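Uncharacterized RmlC-like cupin (Ralstonia eutropha JMP134, PDB 3EBR) is of unknown function but has a ChrR-like cupin domain, a beta-barrel fold that in many relatives holds a metal ion. Local coordinates at residues Thr17-Phe22 with Met30-Lys35; Glu42-Leu47 with Phe111-Gly116. All coordinates share one frame; numbering follows the deposited sequence.

Contact 1. Residues Thr17-Phe22 with Met30-Lys35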
loop_
_atom_site.group_PDB
_atom_site.type_symbol
_atom_site.label_atom_id
_atom_site.label_comp_id
_atom_site.label_asym_id
_atom_site.label_seq_id
_atom_site.Cartn_x
_atom_site.Cartn_y
_atom_site.Cartn_z
ATOM N N THR A 17 16.472 19.226 4.824
ATOM C CA THR A 17 15.595 19.354 3.679
ATOM C C THR A 17 15.004 20.771 3.865
ATOM O O THR A 17 14.472 21.074 4.940
ATOM C CB THR A 17 14.557 18.228 3.602
ATOM O OG1 THR A 17 13.670 18.504 2.515
ATOM C CG2 THR A 17 13.759 18.095 4.892
ATOM N N PRO A 18 15.116 21.653 2.847
ATOM C CA PRO A 18 14.621 23.017 3.076
ATOM C C PRO A 18 13.111 23.263 2.974
ATOM O O PRO A 18 12.404 22.534 2.273
ATOM C CB PRO A 18 15.305 23.811 1.946
ATOM C CG PRO A 18 15.446 22.866 0.855
ATOM C CD PRO A 18 15.669 21.511 1.482
ATOM N N TRP A 19 12.650 24.279 3.722
ATOM C CA TRP A 19 11.284 24.767 3.647
ATOM C C TRP A 19 11.333 25.535 2.355
ATOM O O TRP A 19 12.311 26.247 2.120
ATOM C CB TRP A 19 10.869 25.727 4.756
ATOM C CG TRP A 19 10.405 25.123 6.013
ATOM C CD1 TRP A 19 11.074 25.041 7.190
ATOM C CD2 TRP A 19 9.116 24.541 6.233
ATOM N NE1 TRP A 19 10.281 24.440 8.144
ATOM C CE2 TRP A 19 9.070 24.123 7.582
ATOM C CE3 TRP A 19 7.989 24.333 5.416
ATOM C CZ2 TRP A 19 7.945 23.482 8.135
ATOM C CZ3 TRP A 19 6.865 23.703 5.963
ATOM C CH2 TRP A 19 6.852 23.286 7.315
HETATM N N MSE A 20 10.306 25.415 1.528
HETATM C CA MSE A 20 10.281 26.117 0.249
HETATM C C MSE A 20 8.867 26.520 -0.147
HETATM O O MSE A 20 7.928 25.804 0.179
HETATM C CB MSE A 20 10.904 25.237 -0.830
HETATM C CG MSE A 20 10.218 23.869 -1.060
HETATM SE SE MSE A 20 11.114 22.788 -2.394
HETATM C CE MSE A 20 11.032 23.918 -3.595
ATOM N N PRO A 21 8.720 27.643 -0.873
ATOM C CA PRO A 21 7.390 28.082 -1.281
ATOM C C PRO A 21 6.805 27.121 -2.299
ATOM O O PRO A 21 7.556 26.539 -3.093
ATOM C CB PRO A 21 7.640 29.450 -1.914
ATOM C CG PRO A 21 9.062 29.472 -2.244
ATOM C CD PRO A 21 9.774 28.547 -1.370
ATOM N N PHE A 22 5.479 26.985 -2.298
ATOM C CA PHE A 22 4.777 26.073 -3.197
ATOM C C PHE A 22 4.655 26.792 -4.568
ATOM O O PHE A 22 3.564 27.170 -5.009
ATOM C CB PHE A 22 3.435 25.648 -2.562
ATOM C CG PHE A 22 2.931 24.299 -3.028
ATOM C CD1 PHE A 22 2.292 24.148 -4.251
ATOM C CD2 PHE A 22 3.082 23.173 -2.213
ATOM C CE1 PHE A 22 1.831 22.891 -4.669
ATOM C CE2 PHE A 22 2.619 21.923 -2.614
ATOM C CZ PHE A 22 1.995 21.781 -3.850
HETATM N N MSE A 30 4.143 27.159 2.354
HETATM C CA MSE A 30 5.474 26.531 2.338
HETATM C C MSE A 30 5.310 25.020 2.402
HETATM O O MSE A 30 4.334 24.533 2.959
HETATM C CB MSE A 30 6.332 26.956 3.532
HETATM C CG MSE A 30 6.473 28.452 3.790
HETATM SE SE MSE A 30 7.416 29.360 2.383
HETATM C CE MSE A 30 9.202 28.536 2.590
ATOM N N VAL A 31 6.286 24.296 1.854
ATOM C CA VAL A 31 6.316 22.832 1.842
ATOM C C VAL A 31 7.739 22.367 2.152
ATOM O O VAL A 31 8.687 23.080 1.845
ATOM C CB VAL A 31 5.840 22.261 0.474
ATOM C CG1 VAL A 31 6.729 22.754 -0.673
ATOM C CG2 VAL A 31 5.775 20.720 0.484
ATOM N N LYS A 32 7.875 21.215 2.811
ATOM C CA LYS A 32 9.171 20.607 3.121
ATOM C C LYS A 32 9.033 19.147 2.689
ATOM O O LYS A 32 8.163 18.452 3.201
ATOM C CB LYS A 32 9.533 20.744 4.604
ATOM C CG LYS A 32 10.892 20.100 5.004
ATOM C CD LYS A 32 11.239 20.224 6.484
ATOM C CE LYS A 32 11.625 21.633 6.881
ATOM N NZ LYS A 32 11.911 21.744 8.347
ATOM N N TYR A 33 9.875 18.698 1.757
ATOM C CA TYR A 33 9.837 17.319 1.246
ATOM C C TYR A 33 10.767 16.366 2.000
ATOM O O TYR A 33 11.969 16.627 2.098
ATOM C CB TYR A 33 10.186 17.286 -0.252
ATOM C CG TYR A 33 9.169 18.008 -1.095
ATOM C CD1 TYR A 33 7.977 17.381 -1.439
ATOM C CD2 TYR A 33 9.386 19.314 -1.544
ATOM C CE1 TYR A 33 7.020 18.027 -2.199
ATOM C CE2 TYR A 33 8.429 19.968 -2.318
ATOM C CZ TYR A 33 7.251 19.308 -2.639
ATOM O OH TYR A 33 6.278 19.912 -3.372
ATOM N N PHE A 34 10.196 15.277 2.524
ATOM C CA PHE A 34 10.932 14.221 3.239
ATOM C C PHE A 34 11.113 12.964 2.395
ATOM O O PHE A 34 12.155 12.325 2.488
ATOM C CB PHE A 34 10.244 13.858 4.556
ATOM C CG PHE A 34 10.353 14.925 5.599
ATOM C CD1 PHE A 34 11.442 14.951 6.464
ATOM C CD2 PHE A 34 9.390 15.911 5.712
ATOM C CE1 PHE A 34 11.561 15.931 7.432
ATOM C CE2 PHE A 34 9.504 16.902 6.680
ATOM C CZ PHE A 34 10.592 16.909 7.544
ATOM N N LYS A 35 10.099 12.582 1.618
ATOM C CA LYS A 35 10.180 11.400 0.782
ATOM C C LYS A 35 9.337 11.656 -0.463
ATOM O O LYS A 35 8.328 12.326 -0.368
ATOM C CB LYS A 35 9.651 10.191 1.560
ATOM C CG LYS A 35 10.306 8.856 1.236
ATOM C CD LYS A 35 11.720 8.855 1.844
ATOM C CE LYS A 35 12.482 7.614 1.576
ATOM N NZ LYS A 35 13.900 7.805 2.009
HETATM O O HOH W 1 12.042 20.013 0.745
#

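Contact 2. Residues Glu42-Leu47 with Phe111-Gly116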
loop_
_atom_site.group_PDB
_atom_site.type_symbol
_atom_site.label_atom_id
_atom_site.label_comp_id
_atom_site.label_asym_id
_atom_site.label_seq_id
_atom_site.Cartn_x
_atom_site.Cartn_y
_atom_site.Cartn_z
ATOM N N GLU A 42 4.042 8.294 -3.908
ATOM C CA GLU A 42 3.791 8.709 -2.534
ATOM C C GLU A 42 4.771 9.797 -2.107
ATOM O O GLU A 42 5.939 9.724 -2.459
ATOM C CB GLU A 42 3.934 7.516 -1.595
ATOM C CG GLU A 42 3.323 7.715 -0.202
ATOM C CD GLU A 42 3.701 6.608 0.784
ATOM O OE1 GLU A 42 4.891 6.543 1.183
ATOM O OE2 GLU A 42 2.797 5.872 1.237
ATOM N N THR A 43 4.282 10.802 -1.380
ATOM C CA THR A 43 5.122 11.866 -0.848
ATOM C C THR A 43 4.817 12.045 0.637
ATOM O O THR A 43 3.674 11.867 1.056
ATOM C CB THR A 43 4.936 13.216 -1.543
ATOM O OG1 THR A 43 3.613 13.670 -1.307
ATOM C CG2 THR A 43 5.176 13.092 -3.038
ATOM N N ILE A 44 5.863 12.339 1.414
ATOM C CA ILE A 44 5.786 12.600 2.851
ATOM C C ILE A 44 6.277 14.038 2.984
ATOM O O ILE A 44 7.385 14.343 2.550
ATOM C CB ILE A 44 6.624 11.645 3.705
ATOM C CG1 ILE A 44 6.147 10.194 3.542
ATOM C CG2 ILE A 44 6.530 12.041 5.175
ATOM C CD1 ILE A 44 6.950 9.168 4.360
ATOM N N THR A 45 5.445 14.924 3.521
ATOM C CA THR A 45 5.805 16.336 3.676
ATOM C C THR A 45 5.223 17.036 4.889
ATOM O O THR A 45 4.310 16.519 5.515
ATOM C CB THR A 45 5.267 17.178 2.467
ATOM O OG1 THR A 45 3.841 17.047 2.402
ATOM C CG2 THR A 45 5.851 16.743 1.140
ATOM N N LEU A 46 5.818 18.180 5.226
ATOM C CA LEU A 46 5.317 19.108 6.243
ATOM C C LEU A 46 4.808 20.196 5.331
ATOM O O LEU A 46 5.440 20.469 4.302
ATOM C CB LEU A 46 6.355 19.636 7.222
ATOM C CG LEU A 46 6.759 18.740 8.395
ATOM C CD1 LEU A 46 8.002 19.283 9.052
ATOM C CD2 LEU A 46 5.615 18.606 9.402
ATOM N N LEU A 47 3.680 20.801 5.681
ATOM C CA LEU A 47 3.069 21.849 4.873
ATOM C C LEU A 47 2.636 22.978 5.798
ATOM O O LEU A 47 1.779 22.755 6.640
ATOM C CB LEU A 47 1.895 21.232 4.112
ATOM C CG LEU A 47 1.122 21.980 3.031
ATOM C CD1 LEU A 47 2.020 22.352 1.854
ATOM C CD2 LEU A 47 -0.031 21.109 2.560
ATOM N N PHE A 111 1.576 17.436 8.909
ATOM C CA PHE A 111 2.433 16.340 8.460
ATOM C C PHE A 111 1.510 15.509 7.595
ATOM O O PHE A 111 0.544 14.960 8.102
ATOM C CB PHE A 111 3.004 15.535 9.615
ATOM C CG PHE A 111 3.794 14.343 9.172
ATOM C CD1 PHE A 111 5.040 14.513 8.585
ATOM C CD2 PHE A 111 3.313 13.049 9.361
ATOM C CE1 PHE A 111 5.785 13.423 8.171
ATOM C CE2 PHE A 111 4.068 11.943 8.955
ATOM C CZ PHE A 111 5.299 12.135 8.349
ATOM N N ASN A 112 1.837 15.408 6.309
ATOM C CA ASN A 112 1.026 14.738 5.310
ATOM C C ASN A 112 1.714 13.569 4.640
ATOM O O ASN A 112 2.904 13.657 4.371
ATOM C CB ASN A 112 0.723 15.749 4.214
ATOM C CG ASN A 112 0.320 17.085 4.766
ATOM O OD1 ASN A 112 -0.669 17.209 5.484
ATOM N ND2 ASN A 112 1.101 18.101 4.441
ATOM N N ILE A 113 0.964 12.493 4.384
ATOM C CA ILE A 113 1.434 11.307 3.677
ATOM C C ILE A 113 0.384 11.177 2.589
ATOM O O ILE A 113 -0.721 10.730 2.866
ATOM C CB ILE A 113 1.528 10.063 4.540
ATOM C CG1 ILE A 113 2.484 10.330 5.699
ATOM C CG2 ILE A 113 1.991 8.872 3.692
ATOM C CD1 ILE A 113 2.832 9.122 6.455
ATOM N N VAL A 114 0.736 11.603 1.377
ATOM C CA VAL A 114 -0.151 11.620 0.235
ATOM C C VAL A 114 0.221 10.554 -0.789
ATOM O O VAL A 114 1.325 10.590 -1.304
ATOM C CB VAL A 114 -0.098 13.025 -0.432
ATOM C CG1 VAL A 114 -0.980 13.094 -1.651
ATOM C CG2 VAL A 114 -0.513 14.098 0.567
ATOM N N ALA A 115 -0.709 9.638 -1.077
ATOM C CA ALA A 115 -0.533 8.571 -2.049
ATOM C C ALA A 115 -1.346 8.971 -3.268
ATOM O O ALA A 115 -2.527 9.207 -3.130
ATOM C CB ALA A 115 -1.031 7.264 -1.497
ATOM N N GLY A 116 -0.725 9.068 -4.441
ATOM C CA GLY A 116 -1.416 9.437 -5.683
ATOM C C GLY A 116 -1.289 10.912 -6.015
ATOM O O GLY A 116 -0.555 11.654 -5.342
#

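Contact 1. Residues Thr17-Phe22 with Met30-Lys35
Met20 and Val31 form the hydrogen-bonded pair of a beta hairpin, in which the short strand 20-21 lies antiparallel to strand 30-37. The bonds run from Met20 N to Val31 O (2.9 Å) and from Val31 N to Met20 O (2.8 Å). The hairpin is at one border of a cupin sheet. Its tight part is the buried face of Met20, Val31 and Tyr33. Selenomethionine Met20 lies side by side with Val31, and its CG is 3.7 Å from Val31 CG1. Its SE meets the edge of the Tyr33 ring near the ring plane, a Met-aromatic contact. Helix 133-146 covers this face through Arg139 and Tyr143. On the other side of the hairpin, partly exposed Trp19 lies over buried Lys32. The Lys32 chain runs straight to CD and then bends (chi3 -72°), placing CE over one Trp19 face, 3.4 Å from the centroid of the five-membered ring, a CH-pi contact. The ammonium does not bond to Trp19 NE1, another donor; it gives a hydrogen bond to Gly14 O. Toward the turn the contact is more open to solvent: Met30 and Pro21 are partly exposed. Selenomethionine Met30 bends at chi2 and chi3 and lays its CE against the backbone of Met20 and Pro21, 3.6 Å from Pro21 N. At the other end Thr17 CG2 sits over the Phe34 ring, and Thr17 OG1 donates to Tyr33 O (2.6 Å). One water accepts from Tyr33 N (2.7 Å) and donates to Thr17 OG1 and to Pro18 O (3.0 Å).

Contact 2. Residues Glu42-Leu47 with Phe111-Gly116
Phe111 CG is anti to the backbone N (chi1 175°), and Ile44 CG2 is likewise anti to its own backbone N. The two side chains cross obliquely, and Ile44 CG2 comes 3.4 Å from Phe111 CE1. Leu46 CD2 lies at the edge of the same ring, near its plane, and is 4.0 Å from Phe111 CB. Strands 42-49 and 108-115 are antiparallel neighbours in a cupin barrel sheet. Two hydrogen-bonded pairs join them. Thr43 N bonds to Val114 O and Val114 N to Thr43 O, each at 3.0 Å. Thr45 N gives a 3.0 Å bond to Asn112 O. The return bond, from Asn112 N to Thr45 O, is 2.8 Å long and almost straight at 177°. The same four carbonyls also take CA-H...O contacts, from Glu42, Ile44, Phe111 and Ile113. The face of Thr43, Thr45, Asn112 and Val114 is more polar. There the amide of Asn112 lies beside the Leu47 side chain and Thr45 OG1, and its OD1 bonds to Thr110 OG1. The face of Ile44, Leu46, Phe111 and Ile113 packs on a second subunit, where Phe111 stacks on Tyr67 of that subunit. The chemistry therefore divides in two: backbone bonds hold the strands in register, and one largely apolar face serves the subunit interface.

How the contacts relate
Contacts 1 and 2 lie in the same antiparallel sheet and are in series along the chain. Strand 30-37 of contact 1 is next to strand 42-49 of contact 2, with a probable hydrogen bond from Lys32 N to Leu46 O (3.0 Å). Contact 1 is at the border, where strand 20-21 is the outermost strand within this chain. It has one hydrogen-bonded pair and relies more on varied side-chain contacts and a water. Contact 2 is nearer the centre of the chain. It has two such pairs and joins strands distant in sequence. Both are partly buried, but the second subunit reaches contact 1 only at Phe34, and five residues of contact 2.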